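Side-chain contact in hypothetical conserved protein, GK1056 (Geobacillus kaustophilus, PDB 2QYH), which is of unknown function but, as a member of the haloacid dehalogenase-like hydrolases, probably acts as a magnesium-dependent phosphatase: residues R88-E93 and P163-V168. Residues are numbered along the deposited sequence; the frame is centred on the assembly and turned at random.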
ATOM      1  N   ARG D  88      18.449   2.688 -23.655  1.00 53.08           N
ATOM      2  CA  ARG D  88      19.654   3.511 -23.603  1.00 53.08           C
ATOM      3  C   ARG D  88      19.598   4.675 -24.595  1.00 53.08           C
ATOM      4  O   ARG D  88      19.917   5.808 -24.239  1.00 53.08           O
ATOM      5  CB  ARG D  88      20.893   2.663 -23.887  1.00 55.42           C
ATOM      6  CG  ARG D  88      22.186   3.427 -23.709  1.00 55.42           C
ATOM      7  CD  ARG D  88      23.404   2.577 -24.029  1.00 57.42           C
ATOM      8  NE  ARG D  88      23.411   1.319 -23.286  1.00 59.42           N
ATOM      9  CZ  ARG D  88      23.099   0.140 -23.817  1.00 60.42           C
ATOM     10  NH1 ARG D  88      22.756   0.058 -25.100  1.00 60.42           N
ATOM     11  NH2 ARG D  88      23.128  -0.960 -23.068  1.00 60.42           N
ATOM     12  N   ALA D  89      19.195   4.395 -25.834  1.00 50.18           N
ATOM     13  CA  ALA D  89      19.093   5.432 -26.864  1.00 50.18           C
ATOM     14  C   ALA D  89      18.097   6.520 -26.465  1.00 51.18           C
ATOM     15  O   ALA D  89      18.396   7.713 -26.553  1.00 51.18           O
ATOM     16  CB  ALA D  89      18.675   4.814 -28.206  1.00 20.63           C
ATOM     17  N   LEU D  90      16.910   6.097 -26.034  1.00 47.37           N
ATOM     18  CA  LEU D  90      15.862   7.022 -25.620  1.00 47.37           C
ATOM     19  C   LEU D  90      16.356   7.929 -24.493  1.00 48.37           C
ATOM     20  O   LEU D  90      16.067   9.123 -24.478  1.00 47.37           O
ATOM     21  CB  LEU D  90      14.631   6.246 -25.144  1.00 63.19           C
ATOM     22  CG  LEU D  90      13.255   6.877 -25.388  1.00 63.19           C
ATOM     23  CD1 LEU D  90      12.193   6.044 -24.697  1.00 63.19           C
ATOM     24  CD2 LEU D  90      13.218   8.301 -24.874  1.00 63.19           C
ATOM     25  N   THR D  91      17.100   7.355 -23.552  1.00 49.50           N
ATOM     26  CA  THR D  91      17.618   8.118 -22.423  1.00 50.50           C
ATOM     27  C   THR D  91      18.621   9.173 -22.885  1.00 51.50           C
ATOM     28  O   THR D  91      18.546  10.342 -22.487  1.00 50.50           O
ATOM     29  CB  THR D  91      18.308   7.195 -21.388  1.00 58.30           C
ATOM     30  OG1 THR D  91      17.416   6.139 -21.019  1.00 59.30           O
ATOM     31  CG2 THR D  91      18.676   7.979 -20.136  1.00 58.30           C
ATOM     32  N   GLU D  92      19.560   8.761 -23.730  1.00 50.87           N
ATOM     33  CA  GLU D  92      20.569   9.684 -24.226  1.00 51.87           C
ATOM     34  C   GLU D  92      19.946  10.783 -25.068  1.00 51.87           C
ATOM     35  O   GLU D  92      20.206  11.964 -24.838  1.00 51.87           O
ATOM     36  CB  GLU D  92      21.635   8.929 -25.018  1.00 87.02           C
ATOM     37  CG  GLU D  92      22.655   8.244 -24.118  1.00 89.02           C
ATOM     38  CD  GLU D  92      23.529   7.250 -24.858  1.00 92.02           C
ATOM     39  OE1 GLU D  92      24.051   7.603 -25.937  1.00 93.02           O
ATOM     40  OE2 GLU D  92      23.702   6.120 -24.353  1.00 93.02           O
ATOM     41  N   GLU D  93      19.112  10.403 -26.028  1.00 58.01           N
ATOM     42  CA  GLU D  93      18.467  11.393 -26.880  1.00 58.01           C
ATOM     43  C   GLU D  93      17.625  12.364 -26.048  1.00 59.01           C
ATOM     44  O   GLU D  93      17.706  13.580 -26.233  1.00 59.01           O
ATOM     45  CB  GLU D  93      17.599  10.707 -27.943  1.00 61.32           C
ATOM     46  CG  GLU D  93      16.864  11.687 -28.858  1.00 61.32           C
ATOM     47  CD  GLU D  93      16.193  11.014 -30.044  1.00 62.32           C
ATOM     48  OE1 GLU D  93      15.338  11.663 -30.688  1.00 62.32           O
ATOM     49  OE2 GLU D  93      16.522   9.845 -30.340  1.00 61.32           O
ATOM     50  N   PRO D 163       9.724   3.804 -32.782  1.00 55.18           N
ATOM     51  CA  PRO D 163       8.503   3.046 -33.060  1.00 54.18           C
ATOM     52  C   PRO D 163       8.430   1.733 -32.278  1.00 53.18           C
ATOM     53  O   PRO D 163       7.402   1.059 -32.295  1.00 54.18           O
ATOM     54  CB  PRO D 163       8.570   2.832 -34.573  1.00 45.25           C
ATOM     55  CG  PRO D 163      10.055   2.792 -34.840  1.00 45.25           C
ATOM     56  CD  PRO D 163      10.551   3.935 -33.995  1.00 46.25           C
ATOM     57  N   GLU D 164       9.520   1.370 -31.601  1.00 51.44           N
ATOM     58  CA  GLU D 164       9.538   0.143 -30.808  1.00 51.44           C
ATOM     59  C   GLU D 164       8.910   0.379 -29.437  1.00 50.44           C
ATOM     60  O   GLU D 164       8.692  -0.560 -28.665  1.00 50.44           O
ATOM     61  CB  GLU D 164      10.963  -0.403 -30.651  1.00 52.11           C
ATOM     62  CG  GLU D 164      12.048   0.642 -30.600  1.00 53.11           C
ATOM     63  CD  GLU D 164      12.475   1.087 -31.984  1.00 55.11           C
ATOM     64  OE1 GLU D 164      12.938   0.223 -32.758  1.00 54.11           O
ATOM     65  OE2 GLU D 164      12.347   2.289 -32.294  1.00 57.11           O
ATOM     66  N   PHE D 165       8.627   1.642 -29.139  1.00 40.40           N
ATOM     67  CA  PHE D 165       7.982   2.005 -27.884  1.00 38.40           C
ATOM     68  C   PHE D 165       6.649   2.672 -28.207  1.00 38.40           C
ATOM     69  O   PHE D 165       6.413   3.082 -29.342  1.00 39.40           O
ATOM     70  CB  PHE D 165       8.828   2.993 -27.080  1.00 36.58           C
ATOM     71  CG  PHE D 165      10.106   2.424 -26.553  1.00 35.58           C
ATOM     72  CD1 PHE D 165      10.157   1.127 -26.055  1.00 34.58           C
ATOM     73  CD2 PHE D 165      11.256   3.205 -26.506  1.00 33.58           C
ATOM     74  CE1 PHE D 165      11.336   0.613 -25.516  1.00 34.58           C
ATOM     75  CE2 PHE D 165      12.434   2.704 -25.970  1.00 33.58           C
ATOM     76  CZ  PHE D 165      12.473   1.401 -25.473  1.00 34.58           C
ATOM     77  N   ARG D 166       5.779   2.768 -27.209  1.00 43.05           N
ATOM     78  CA  ARG D 166       4.492   3.427 -27.376  1.00 42.05           C
ATOM     79  C   ARG D 166       4.389   4.471 -26.274  1.00 42.05           C
ATOM     80  O   ARG D 166       4.431   4.137 -25.092  1.00 43.05           O
ATOM     81  CB  ARG D 166       3.340   2.436 -27.250  1.00 38.11           C
ATOM     82  CG  ARG D 166       1.964   3.094 -27.159  1.00 37.11           C
ATOM     83  CD  ARG D 166       1.472   3.678 -28.483  1.00 35.11           C
ATOM     84  NE  ARG D 166       1.494   2.678 -29.547  1.00 36.11           N
ATOM     85  CZ  ARG D 166       2.478   2.559 -30.434  1.00 35.11           C
ATOM     86  NH1 ARG D 166       3.511   3.391 -30.392  1.00 32.11           N
ATOM     87  NH2 ARG D 166       2.449   1.584 -31.334  1.00 35.11           N
ATOM     88  N   PHE D 167       4.274   5.734 -26.661  1.00 45.41           N
ATOM     89  CA  PHE D 167       4.171   6.807 -25.688  1.00 45.41           C
ATOM     90  C   PHE D 167       2.703   7.158 -25.452  1.00 45.41           C
ATOM     91  O   PHE D 167       2.004   7.595 -26.367  1.00 45.41           O
ATOM     92  CB  PHE D 167       4.958   8.028 -26.180  1.00 36.14           C
ATOM     93  CG  PHE D 167       6.413   7.740 -26.446  1.00 36.14           C
ATOM     94  CD1 PHE D 167       6.805   7.079 -27.603  1.00 33.14           C
ATOM     95  CD2 PHE D 167       7.389   8.077 -25.507  1.00 34.14           C
ATOM     96  CE1 PHE D 167       8.144   6.752 -27.817  1.00 34.14           C
ATOM     97  CE2 PHE D 167       8.731   7.753 -25.714  1.00 34.14           C
ATOM     98  CZ  PHE D 167       9.109   7.091 -26.866  1.00 35.14           C
ATOM     99  N   VAL D 168       2.240   6.940 -24.224  1.00 35.68           N
ATOM    100  CA  VAL D 168       0.858   7.220 -23.848  1.00 35.68           C
ATOM    101  C   VAL D 168       0.864   8.261 -22.735  1.00 36.68           C
ATOM    102  O   VAL D 168       1.301   7.985 -21.614  1.00 37.68           O
ATOM    103  CB  VAL D 168       0.151   5.942 -23.340  1.00 33.65           C
ATOM    104  CG1 VAL D 168      -1.317   6.229 -23.040  1.00 33.65           C
ATOM    105  CG2 VAL D 168       0.286   4.833 -24.374  1.00 33.65           C
TER
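Leu90 of helix 84-96 reaches across to Phe165 and Phe167 of strand 165-171, packing helix 84-96 on one face of the five-stranded antiparallel sheet of an α/β module, separate from the larger sheet carrying the HAD-type DxDx(T/V) pattern. That division is consistent with the cap domain of Cof-type HAD hydrolases. The backbones are well apart, with Leu90 CA 9.6 Å from Phe165 CA, so side chains alone bridge the gap, and the two segments bury just 119 Å² between them.

The tight part is a single methyl group. Leu90 CD1 lies 3.5 Å from Phe165 CD2, coming at the ring obliquely, and is almost as near to CE2. It meets Phe167 more distantly, 3.9 Å from CZ. Phe165 and Phe167 alternate with Arg166 along the strand, which puts both CB atoms on the helix side of the sheet. They also share a first torsion: CG is anti to the carbonyl carbon (chi1 -68° and -58°), laying each ring beside its own backbone N. The ring planes stand nearly perpendicular, at about 81°. Val177 of the adjoining strand 174-179 touches all three side chains, and Leu82 and Val87 also pack on Phe165.

Outside this apolar core the contact loosens quickly. The side chain of Glu92, on the exposed flank of the helix, makes no contact with the strand segment, while Arg88 turns to a salt bridge with Glu139. Glu93 instead bonds through its carboxylate to Asn161 and Tyr162, just before Pro163, linking the helix to the approach of the strand by a polar route. Phe167 is partly exposed, and the second methyl of the leucine adds little here: Leu90 CD2 lies 4.6 Å from Phe167 CE2.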